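Long-range contacts in cellobiose 2-epimerase (Caldibacillus thermoamylovorans, PDB 5ZHB), which catalyses the reversible conversion of cellobiose to 4-O-beta-D-glucopyranosyl-D-mannose by epimerisation at C2 of the reducing-end sugar: residues H110-A115 with H186-E191; Y156-N161 with D180-T185; K92-M97 with K138-L143. All blocks are in the same frame, centred on the assembly; numbering follows the deposited sequence.

Contact 1 (H110-A115 with H186-E191); sequences HVYAQA and HLHVLE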
loop_
_atom_site.group_PDB
_atom_site.type_symbol
_atom_site.label_atom_id
_atom_site.label_comp_id
_atom_site.label_asym_id
_atom_site.label_seq_id
_atom_site.Cartn_x
_atom_site.Cartn_y
_atom_site.Cartn_z
ATOM N N HIS A 110 -7.390 10.064 9.715
ATOM C CA HIS A 110 -6.789 10.422 8.443
ATOM C C HIS A 110 -7.526 9.621 7.360
ATOM O O HIS A 110 -7.773 8.426 7.546
ATOM C CB HIS A 110 -5.283 10.154 8.517
ATOM C CG HIS A 110 -4.548 10.886 7.448
ATOM N ND1 HIS A 110 -4.804 10.663 6.105
ATOM C CD2 HIS A 110 -3.657 11.882 7.512
ATOM C CE1 HIS A 110 -4.047 11.471 5.373
ATOM N NE2 HIS A 110 -3.331 12.228 6.207
ATOM N N VAL A 111 -7.847 10.279 6.240
ATOM C CA VAL A 111 -8.506 9.634 5.105
ATOM C C VAL A 111 -7.688 8.427 4.632
ATOM O O VAL A 111 -8.241 7.399 4.291
ATOM C CB VAL A 111 -8.752 10.665 3.981
ATOM C CG1 VAL A 111 -9.215 9.999 2.691
ATOM C CG2 VAL A 111 -9.754 11.738 4.377
ATOM N N TYR A 112 -6.354 8.531 4.661
ATOM C CA TYR A 112 -5.458 7.464 4.228
ATOM C C TYR A 112 -5.708 6.219 5.060
ATOM O O TYR A 112 -5.775 5.112 4.528
ATOM C CB TYR A 112 -4.021 7.953 4.386
ATOM C CG TYR A 112 -2.885 7.004 4.041
ATOM C CD1 TYR A 112 -2.905 6.218 2.893
ATOM C CD2 TYR A 112 -1.736 6.995 4.810
ATOM C CE1 TYR A 112 -1.835 5.405 2.574
ATOM C CE2 TYR A 112 -0.660 6.186 4.502
ATOM C CZ TYR A 112 -0.716 5.384 3.381
ATOM O OH TYR A 112 0.363 4.599 3.081
ATOM N N ALA A 113 -5.862 6.407 6.374
ATOM C CA ALA A 113 -6.119 5.272 7.236
ATOM C C ALA A 113 -7.506 4.681 6.961
ATOM O O ALA A 113 -7.648 3.460 6.978
ATOM C CB ALA A 113 -5.889 5.685 8.686
ATOM N N GLN A 114 -8.517 5.522 6.713
ATOM C CA GLN A 114 -9.870 5.039 6.471
ATOM C C GLN A 114 -9.888 4.206 5.186
ATOM O O GLN A 114 -10.525 3.162 5.131
ATOM C CB GLN A 114 -10.921 6.150 6.423
ATOM C CG GLN A 114 -10.832 7.183 7.544
ATOM C CD GLN A 114 -10.605 6.603 8.927
ATOM O OE1 GLN A 114 -11.314 5.696 9.368
ATOM N NE2 GLN A 114 -9.607 7.110 9.624
ATOM N N ALA A 115 -9.146 4.659 4.176
ATOM C CA ALA A 115 -9.001 3.905 2.925
ATOM C C ALA A 115 -8.442 2.503 3.168
ATOM O O ALA A 115 -9.020 1.503 2.708
ATOM C CB ALA A 115 -8.148 4.685 1.933
ATOM N N HIS A 186 -4.949 9.776 -2.640
ATOM C CA HIS A 186 -5.784 9.431 -3.777
ATOM C C HIS A 186 -5.498 8.009 -4.262
ATOM O O HIS A 186 -6.422 7.272 -4.622
ATOM C CB HIS A 186 -5.621 10.523 -4.849
ATOM C CG HIS A 186 -6.347 11.773 -4.440
ATOM N ND1 HIS A 186 -5.796 12.701 -3.582
ATOM C CD2 HIS A 186 -7.602 12.222 -4.741
ATOM C CE1 HIS A 186 -6.692 13.678 -3.370
ATOM N NE2 HIS A 186 -7.799 13.414 -4.063
ATOM N N LEU A 187 -4.221 7.601 -4.237
ATOM C CA LEU A 187 -3.877 6.265 -4.733
ATOM C C LEU A 187 -4.565 5.202 -3.882
ATOM O O LEU A 187 -5.164 4.244 -4.410
ATOM C CB LEU A 187 -2.352 6.097 -4.755
ATOM C CG LEU A 187 -1.812 4.730 -5.210
ATOM C CD1 LEU A 187 -2.336 4.369 -6.570
ATOM C CD2 LEU A 187 -0.306 4.685 -5.208
ATOM N N HIS A 188 -4.425 5.340 -2.547
ATOM C CA HIS A 188 -4.941 4.326 -1.626
ATOM C C HIS A 188 -6.464 4.395 -1.512
ATOM O O HIS A 188 -7.092 3.372 -1.251
ATOM C CB HIS A 188 -4.121 4.281 -0.332
ATOM C CG HIS A 188 -2.726 3.876 -0.651
ATOM N ND1 HIS A 188 -2.409 2.586 -1.033
ATOM C CD2 HIS A 188 -1.606 4.583 -0.806
ATOM C CE1 HIS A 188 -1.113 2.543 -1.327
ATOM N NE2 HIS A 188 -0.619 3.727 -1.216
ATOM N N VAL A 189 -7.076 5.559 -1.759
ATOM C CA VAL A 189 -8.519 5.575 -1.890
ATOM C C VAL A 189 -8.911 4.737 -3.112
ATOM O O VAL A 189 -9.811 3.911 -3.034
ATOM C CB VAL A 189 -9.106 6.994 -1.933
ATOM C CG1 VAL A 189 -10.599 6.984 -2.271
ATOM C CG2 VAL A 189 -8.855 7.705 -0.613
ATOM N N LEU A 190 -8.244 4.958 -4.251
ATOM C CA LEU A 190 -8.545 4.177 -5.456
ATOM C C LEU A 190 -8.344 2.677 -5.220
ATOM O O LEU A 190 -9.182 1.856 -5.582
ATOM C CB LEU A 190 -7.683 4.716 -6.594
ATOM C CG LEU A 190 -7.802 3.985 -7.935
ATOM C CD1 LEU A 190 -9.210 4.028 -8.509
ATOM C CD2 LEU A 190 -6.857 4.654 -8.879
ATOM N N GLU A 191 -7.237 2.311 -4.576
ATOM C CA GLU A 191 -6.927 0.922 -4.274
ATOM C C GLU A 191 -8.066 0.310 -3.453
ATOM O O GLU A 191 -8.527 -0.775 -3.738
ATOM C CB GLU A 191 -5.600 0.926 -3.514
ATOM C CG GLU A 191 -5.182 -0.394 -2.881
ATOM C CD GLU A 191 -3.951 -0.193 -2.011
ATOM O OE1 GLU A 191 -4.008 0.668 -1.108
ATOM O OE2 GLU A 191 -2.932 -0.832 -2.269
#
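His110 O is gripped by two donors of Gln114, at the start of the helix whose Val111, Tyr112 and Ala115 pack on His188 and Val189. Gln114 N gives the ordinary helical bond, while Gln114 NE2 approaches His110 O at 3.1 Å, from above the carbonyl plane, 44° out of it. His110 also caps this helix: its ND1 accepts from Tyr112 N at 3.0 Å, the donor lying in the imidazole plane. Tyr112 and His188 point the same way side by side, and Tyr112 CE1 at the rim of the phenol comes 3.5 Å from His188 CD2. Their planes are inclined at 55°, an oblique meeting. Small aliphatic groups fill the rest. Val189 CG2, anti to its carbonyl carbon, touches both Val111 CG1 and Ala115 CB at 4.0 Å. Ala115 suits its place because its single methyl, CB, also rests on the backbone, 3.6 Å from His188 O. The two helix segments run nearly parallel, at 22°, consistent with neighbouring inner helices of an (alpha/alpha)6 barrel. No hydrogen bond crosses between them: His188 ND1 donates within its own helix to Glu191 OE1, in a bond modelled as very short, and Glu191 OE2 makes a salt bridge to Arg379 and a hydrogen bond to Tyr375. The segments therefore meet through van der Waals contact, while imidazole and carboxylate make their polar bonds with each other and with those two residues.

Contact 2 (Y156-N161 with D180-T185); sequences YKEEFN and DITMNT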
loop_
_atom_site.group_PDB
_atom_site.type_symbol
_atom_site.label_atom_id
_atom_site.label_comp_id
_atom_site.label_asym_id
_atom_site.label_seq_id
_atom_site.Cartn_x
_atom_site.Cartn_y
_atom_site.Cartn_z
ATOM N N TYR A 156 -9.930 14.329 -2.401
ATOM C CA TYR A 156 -10.032 13.782 -1.062
ATOM C C TYR A 156 -9.134 14.591 -0.137
ATOM O O TYR A 156 -8.118 15.164 -0.527
ATOM C CB TYR A 156 -9.813 12.266 -1.146
ATOM C CG TYR A 156 -10.968 11.579 -1.845
ATOM C CD1 TYR A 156 -12.099 11.186 -1.139
ATOM C CD2 TYR A 156 -10.963 11.386 -3.237
ATOM C CE1 TYR A 156 -13.168 10.600 -1.789
ATOM C CE2 TYR A 156 -12.039 10.810 -3.886
ATOM C CZ TYR A 156 -13.127 10.369 -3.156
ATOM O OH TYR A 156 -14.233 9.847 -3.767
ATOM N N LYS A 157 -9.557 14.638 1.124
ATOM C CA LYS A 157 -8.912 15.404 2.158
ATOM C C LYS A 157 -7.916 14.510 2.906
ATOM O O LYS A 157 -7.685 13.364 2.518
ATOM C CB LYS A 157 -10.044 15.979 3.023
ATOM C CG LYS A 157 -10.887 17.080 2.381
ATOM C CD LYS A 157 -11.852 17.692 3.394
ATOM C CE LYS A 157 -12.692 18.795 2.829
ATOM N NZ LYS A 157 -13.430 19.480 3.902
ATOM N N GLU A 158 -7.269 15.097 3.923
ATOM C CA GLU A 158 -6.115 14.514 4.583
ATOM C C GLU A 158 -6.467 14.225 6.048
ATOM O O GLU A 158 -6.960 13.142 6.359
ATOM C CB GLU A 158 -4.897 15.421 4.417
ATOM C CG GLU A 158 -4.355 15.498 2.984
ATOM C CD GLU A 158 -3.720 14.188 2.538
ATOM O OE1 GLU A 158 -3.013 13.598 3.378
ATOM O OE2 GLU A 158 -3.907 13.777 1.387
ATOM N N GLU A 159 -6.205 15.191 6.941
ATOM C CA GLU A 159 -6.105 14.918 8.373
ATOM C C GLU A 159 -7.205 15.674 9.130
ATOM O O GLU A 159 -7.421 16.866 8.891
ATOM C CB GLU A 159 -4.730 15.308 8.909
ATOM C CG GLU A 159 -4.553 15.160 10.420
ATOM C CD GLU A 159 -3.183 15.622 10.894
ATOM O OE1 GLU A 159 -2.230 15.292 10.189
ATOM O OE2 GLU A 159 -3.059 16.303 11.935
ATOM N N PHE A 160 -7.832 14.945 10.078
ATOM C CA PHE A 160 -8.827 15.476 11.010
ATOM C C PHE A 160 -8.439 15.097 12.439
ATOM O O PHE A 160 -7.691 14.133 12.658
ATOM C CB PHE A 160 -10.207 14.892 10.672
ATOM C CG PHE A 160 -10.669 15.160 9.250
ATOM C CD1 PHE A 160 -10.108 14.468 8.175
ATOM C CD2 PHE A 160 -11.640 16.118 8.976
ATOM C CE1 PHE A 160 -10.521 14.727 6.878
ATOM C CE2 PHE A 160 -12.058 16.358 7.676
ATOM C CZ PHE A 160 -11.481 15.659 6.624
ATOM N N ASN A 161 -9.022 15.812 13.432
ATOM C CA ASN A 161 -8.930 15.373 14.810
ATOM C C ASN A 161 -9.900 14.225 15.010
ATOM O O ASN A 161 -10.670 13.867 14.101
ATOM C CB ASN A 161 -9.113 16.517 15.809
ATOM C CG ASN A 161 -10.482 17.158 15.754
ATOM O OD1 ASN A 161 -11.444 16.583 15.220
ATOM N ND2 ASN A 161 -10.587 18.325 16.372
ATOM N N ASP A 180 -2.030 20.573 0.283
ATOM C CA ASP A 180 -3.462 20.442 0.525
ATOM C C ASP A 180 -4.003 19.121 -0.013
ATOM O O ASP A 180 -5.055 18.625 0.416
ATOM C CB ASP A 180 -4.191 21.601 -0.144
ATOM C CG ASP A 180 -3.675 22.974 0.279
ATOM O OD1 ASP A 180 -3.792 23.293 1.483
ATOM O OD2 ASP A 180 -3.100 23.685 -0.578
ATOM N N ILE A 181 -3.364 18.631 -1.083
ATOM C CA ILE A 181 -3.841 17.459 -1.797
ATOM C C ILE A 181 -2.612 16.580 -2.007
ATOM O O ILE A 181 -1.531 17.100 -2.261
ATOM C CB ILE A 181 -4.526 17.815 -3.134
ATOM C CG1 ILE A 181 -5.877 18.532 -2.949
ATOM C CG2 ILE A 181 -4.688 16.557 -3.995
ATOM C CD1 ILE A 181 -6.473 19.102 -4.232
ATOM N N THR A 182 -2.769 15.260 -1.813
ATOM C CA THR A 182 -1.676 14.322 -2.063
ATOM C C THR A 182 -2.116 13.211 -3.017
ATOM O O THR A 182 -3.220 12.666 -2.963
ATOM C CB THR A 182 -1.053 13.749 -0.781
ATOM O OG1 THR A 182 -1.886 12.731 -0.211
ATOM C CG2 THR A 182 -0.698 14.841 0.212
ATOM N N MET A 183 -1.153 12.846 -3.874
ATOM C CA MET A 183 -1.219 11.683 -4.735
ATOM C C MET A 183 -1.376 10.442 -3.871
ATOM O O MET A 183 -2.209 9.573 -4.165
ATOM C CB MET A 183 0.051 11.643 -5.611
ATOM C CG MET A 183 0.237 10.404 -6.463
ATOM S SD MET A 183 0.986 9.020 -5.565
ATOM C CE MET A 183 2.647 9.636 -5.350
ATOM N N ASN A 184 -0.615 10.391 -2.780
ATOM C CA ASN A 184 -0.596 9.170 -1.971
ATOM C C ASN A 184 -1.995 8.820 -1.473
ATOM O O ASN A 184 -2.413 7.664 -1.558
ATOM C CB ASN A 184 0.412 9.267 -0.835
ATOM C CG ASN A 184 0.596 7.934 -0.145
ATOM O OD1 ASN A 184 1.104 6.989 -0.753
ATOM N ND2 ASN A 184 0.120 7.839 1.090
ATOM N N THR A 185 -2.718 9.807 -0.899
ATOM C CA THR A 185 -4.055 9.540 -0.366
ATOM C C THR A 185 -5.005 9.099 -1.476
ATOM O O THR A 185 -5.728 8.132 -1.315
ATOM C CB THR A 185 -4.596 10.770 0.371
ATOM O OG1 THR A 185 -3.755 10.980 1.500
ATOM C CG2 THR A 185 -6.018 10.564 0.861
HETATM O O HOH W 1 -5.393 14.582 -0.573
HETATM O O HOH W 2 -0.582 12.035 2.722
#
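The N-cap of helix 183-199 forms this contact, with Thr182 and Thr185 holding the carboxylate of Glu158 from strand 155-160. Thr182 OG1 accepts from Thr185 N at 3.1 Å, the capping bond, and donates its own proton to Glu158 OE2 at 2.8 Å. Thr185 OG1 donates to Glu158 OE2 as well, also at 2.8 Å. Both hydroxyls come on the syn side, but from opposite faces of the carboxylate plane, 35° out of it for Thr182 and 29° for Thr185. Threonine suits both places: the hydroxyl can donate, and in Thr182 accept as well, while the methyl of Thr185 lies against the strand. Glutamate suits the other side because its chain, bent at chi2 (-69°), folds the carboxylate back to the helix start, where the amide dipoles would probably favour a negative charge. Water 1 makes a third donor to Glu158 OE2, at 2.6 Å; it also donates to Tyr156 O and accepts from Thr182 N, tying strand backbone to cap. Water 2 spans Glu158 OE1 and Thr182 OG1. An alanine in place of Glu158 would probably leave both threonine hydroxyls without their shared acceptor and the waters less firmly placed. Just before the cap, Asp180 and Ile181 together lie opposite the single residue Phe232, a classic beta bulge. Lys157 O, buried here and lacking a hydrogen-bond partner, is covered by Thr185 CG2 at 3.7 Å.

Contact 3 (K92-M97 with K138-L143); sequences KGLYWM and KQLYKL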
loop_
_atom_site.group_PDB
_atom_site.type_symbol
_atom_site.label_atom_id
_atom_site.label_comp_id
_atom_site.label_asym_id
_atom_site.label_seq_id
_atom_site.Cartn_x
_atom_site.Cartn_y
_atom_site.Cartn_z
ATOM N N LYS A 92 -16.400 7.261 15.430
ATOM C CA LYS A 92 -16.336 6.496 14.178
ATOM C C LYS A 92 -14.991 6.680 13.444
ATOM O O LYS A 92 -14.302 7.693 13.565
ATOM C CB LYS A 92 -17.503 6.805 13.230
ATOM C CG LYS A 92 -18.911 6.755 13.856
ATOM C CD LYS A 92 -19.203 5.484 14.648
ATOM C CE LYS A 92 -20.549 5.504 15.346
ATOM N NZ LYS A 92 -20.636 4.329 16.222
ATOM N N GLY A 93 -14.645 5.658 12.660
ATOM C CA GLY A 93 -13.436 5.636 11.845
ATOM C C GLY A 93 -12.255 5.101 12.647
ATOM O O GLY A 93 -12.375 4.859 13.846
ATOM N N LEU A 94 -11.119 4.903 11.959
ATOM C CA LEU A 94 -9.966 4.221 12.526
ATOM C C LEU A 94 -9.017 5.245 13.107
ATOM O O LEU A 94 -8.710 6.225 12.451
ATOM C CB LEU A 94 -9.231 3.395 11.472
ATOM C CG LEU A 94 -10.062 2.407 10.653
ATOM C CD1 LEU A 94 -9.146 1.656 9.690
ATOM C CD2 LEU A 94 -10.809 1.434 11.546
ATOM N N TYR A 95 -8.596 5.010 14.358
ATOM C CA TYR A 95 -7.500 5.733 14.975
ATOM C C TYR A 95 -6.212 5.579 14.168
ATOM O O TYR A 95 -5.972 4.530 13.578
ATOM C CB TYR A 95 -7.327 5.137 16.380
ATOM C CG TYR A 95 -8.431 5.496 17.359
ATOM C CD1 TYR A 95 -8.904 6.802 17.482
ATOM C CD2 TYR A 95 -8.988 4.523 18.184
ATOM C CE1 TYR A 95 -9.892 7.131 18.409
ATOM C CE2 TYR A 95 -9.969 4.836 19.111
ATOM C CZ TYR A 95 -10.396 6.143 19.250
ATOM O OH TYR A 95 -11.400 6.424 20.128
ATOM N N TRP A 96 -5.338 6.583 14.262
ATOM C CA TRP A 96 -4.016 6.521 13.663
ATOM C C TRP A 96 -3.076 5.565 14.402
ATOM O O TRP A 96 -2.318 4.805 13.772
ATOM C CB TRP A 96 -3.430 7.928 13.636
ATOM C CG TRP A 96 -2.175 8.089 12.826
ATOM C CD1 TRP A 96 -0.920 8.366 13.284
ATOM C CD2 TRP A 96 -2.083 8.067 11.380
ATOM N NE1 TRP A 96 -0.059 8.509 12.225
ATOM C CE2 TRP A 96 -0.744 8.333 11.050
ATOM C CE3 TRP A 96 -2.996 7.829 10.348
ATOM C CZ2 TRP A 96 -0.299 8.387 9.731
ATOM C CZ3 TRP A 96 -2.548 7.852 9.046
ATOM C CH2 TRP A 96 -1.221 8.151 8.740
ATOM N N MET A 97 -3.107 5.624 15.739
ATOM C CA MET A 97 -2.335 4.713 16.572
ATOM C C MET A 97 -3.145 4.342 17.813
ATOM O O MET A 97 -3.954 5.134 18.307
ATOM C CB MET A 97 -1.024 5.334 17.079
ATOM C CG MET A 97 0.048 5.634 16.029
ATOM S SD MET A 97 0.993 4.209 15.433
ATOM C CE MET A 97 1.553 3.443 16.960
ATOM N N LYS A 138 -18.437 -0.213 4.413
ATOM C CA LYS A 138 -19.372 0.786 3.926
ATOM C C LYS A 138 -19.407 2.013 4.829
ATOM O O LYS A 138 -19.494 3.117 4.311
ATOM C CB LYS A 138 -20.766 0.190 3.710
ATOM C CG LYS A 138 -20.816 -0.907 2.652
ATOM C CD LYS A 138 -22.229 -1.317 2.260
ATOM C CE LYS A 138 -22.304 -2.609 1.518
ATOM N NZ LYS A 138 -23.698 -2.982 1.280
ATOM N N GLN A 139 -19.362 1.852 6.160
ATOM C CA GLN A 139 -19.295 3.025 7.028
ATOM C C GLN A 139 -18.069 3.899 6.717
ATOM O O GLN A 139 -18.158 5.123 6.703
ATOM C CB GLN A 139 -19.234 2.713 8.522
ATOM C CG GLN A 139 -20.514 2.108 9.088
ATOM C CD GLN A 139 -20.401 1.841 10.574
ATOM O OE1 GLN A 139 -19.960 2.713 11.338
ATOM N NE2 GLN A 139 -20.760 0.626 10.977
ATOM N N LEU A 140 -16.895 3.283 6.550
ATOM C CA LEU A 140 -15.687 4.048 6.278
ATOM C C LEU A 140 -15.796 4.737 4.919
ATOM O O LEU A 140 -15.406 5.882 4.807
ATOM C CB LEU A 140 -14.461 3.136 6.355
ATOM C CG LEU A 140 -14.240 2.433 7.696
ATOM C CD1 LEU A 140 -13.032 1.500 7.689
ATOM C CD2 LEU A 140 -14.092 3.483 8.778
ATOM N N TYR A 141 -16.305 4.025 3.903
ATOM C CA TYR A 141 -16.576 4.593 2.583
ATOM C C TYR A 141 -17.426 5.860 2.732
ATOM O O TYR A 141 -17.132 6.902 2.154
ATOM C CB TYR A 141 -17.220 3.504 1.707
ATOM C CG TYR A 141 -17.855 3.980 0.405
ATOM C CD1 TYR A 141 -17.086 4.569 -0.597
ATOM C CD2 TYR A 141 -19.229 3.876 0.183
ATOM C CE1 TYR A 141 -17.661 5.045 -1.763
ATOM C CE2 TYR A 141 -19.817 4.333 -0.990
ATOM C CZ TYR A 141 -19.026 4.898 -1.975
ATOM O OH TYR A 141 -19.576 5.380 -3.126
ATOM N N LYS A 142 -18.459 5.783 3.571
ATOM C CA LYS A 142 -19.380 6.894 3.756
ATOM C C LYS A 142 -18.638 8.104 4.332
ATOM O O LYS A 142 -18.816 9.241 3.889
ATOM C CB LYS A 142 -20.539 6.320 4.581
ATOM C CG LYS A 142 -21.890 7.011 4.404
ATOM C CD LYS A 142 -22.253 8.043 5.463
ATOM C CE LYS A 142 -23.149 9.138 4.940
ATOM N NZ LYS A 142 -24.269 8.656 4.116
ATOM N N LEU A 143 -17.768 7.852 5.321
ATOM C CA LEU A 143 -16.972 8.911 5.904
ATOM C C LEU A 143 -16.110 9.577 4.840
ATOM O O LEU A 143 -16.025 10.790 4.794
ATOM C CB LEU A 143 -16.133 8.343 7.053
ATOM C CG LEU A 143 -16.921 8.007 8.322
ATOM C CD1 LEU A 143 -16.105 7.216 9.315
ATOM C CD2 LEU A 143 -17.417 9.304 8.948
HETATM O O HOH W 3 -20.721 2.176 14.048
#
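Apolar contacts carry most of the meeting between Gly93 and its neighbours in the loop and Leu140 and Leu143 of helix 131-145. Leu140 divides its two methyls: CD2 rests on Gly93 CA at 3.8 Å, and CD1 lies 4.3 Å from Leu94 CG. One helical turn on, Leu143 CD1 reaches the backbone itself, 4.0 Å from Gly93 N, and touches Lys92 CB as well. Leucine suits both places: the two methyls of Leu140 serve different partners, and CD1 of Leu143 reaches bare backbone. Glycine suits the loop for two reasons: its phi of 87° is readily adopted without a side chain, and a beta-carbon there would sit only about 3.6 Å from Leu143 CD1, a tight fit.

Polar contacts lie at the solvent-facing border and are indirect. Lys92 NZ donates at 3.1 Å to water 3, which in turn donates to Gln139 OE1 at 2.9 Å. Both side chains have direct partners elsewhere, Lys92 NZ on His89 O and Gln139 NE2 on Asp135. Long flexible polar chains fit such a border, where the stem of Lys92 can lie beside Leu143 and both polar ends meet water.

Backbone polarity is met from outside the pair: Leu94 N donates to Gln114 OE1, and Lys92 O accepts from Lys109 and Trp164. Leu140 continues onto Val118 and Leu121 of helix 111-128, the helix before its own. A loop following helix 69-86 and packed against helix 131-145 accords with the (alpha/alpha)6 barrel expected of the six-hairpin clan.

How the contacts relate
Contacts 1 and 2 are buried and share helix 183-199: contact 2 ties its capped start to strand 155-160, while contact 1 packs its next turns against helix 111-128. They join where Val111 N meets Glu158 O at 3.0 Å, a probable backbone hydrogen bond. Contact 3 is only partly buried, centred about 17 Å from the centre of the chain against about 9 Å for contact 1 and about 15 Å for contact 2, buried all the same. Gln114 links contacts 1 and 3, meeting Leu94 and Leu140; contacts 2 and 3 do not touch. Chemistry follows place: helix packing in contact 1, a buried carboxylate in contact 2, leucines edged by solvated polar chains in contact 3.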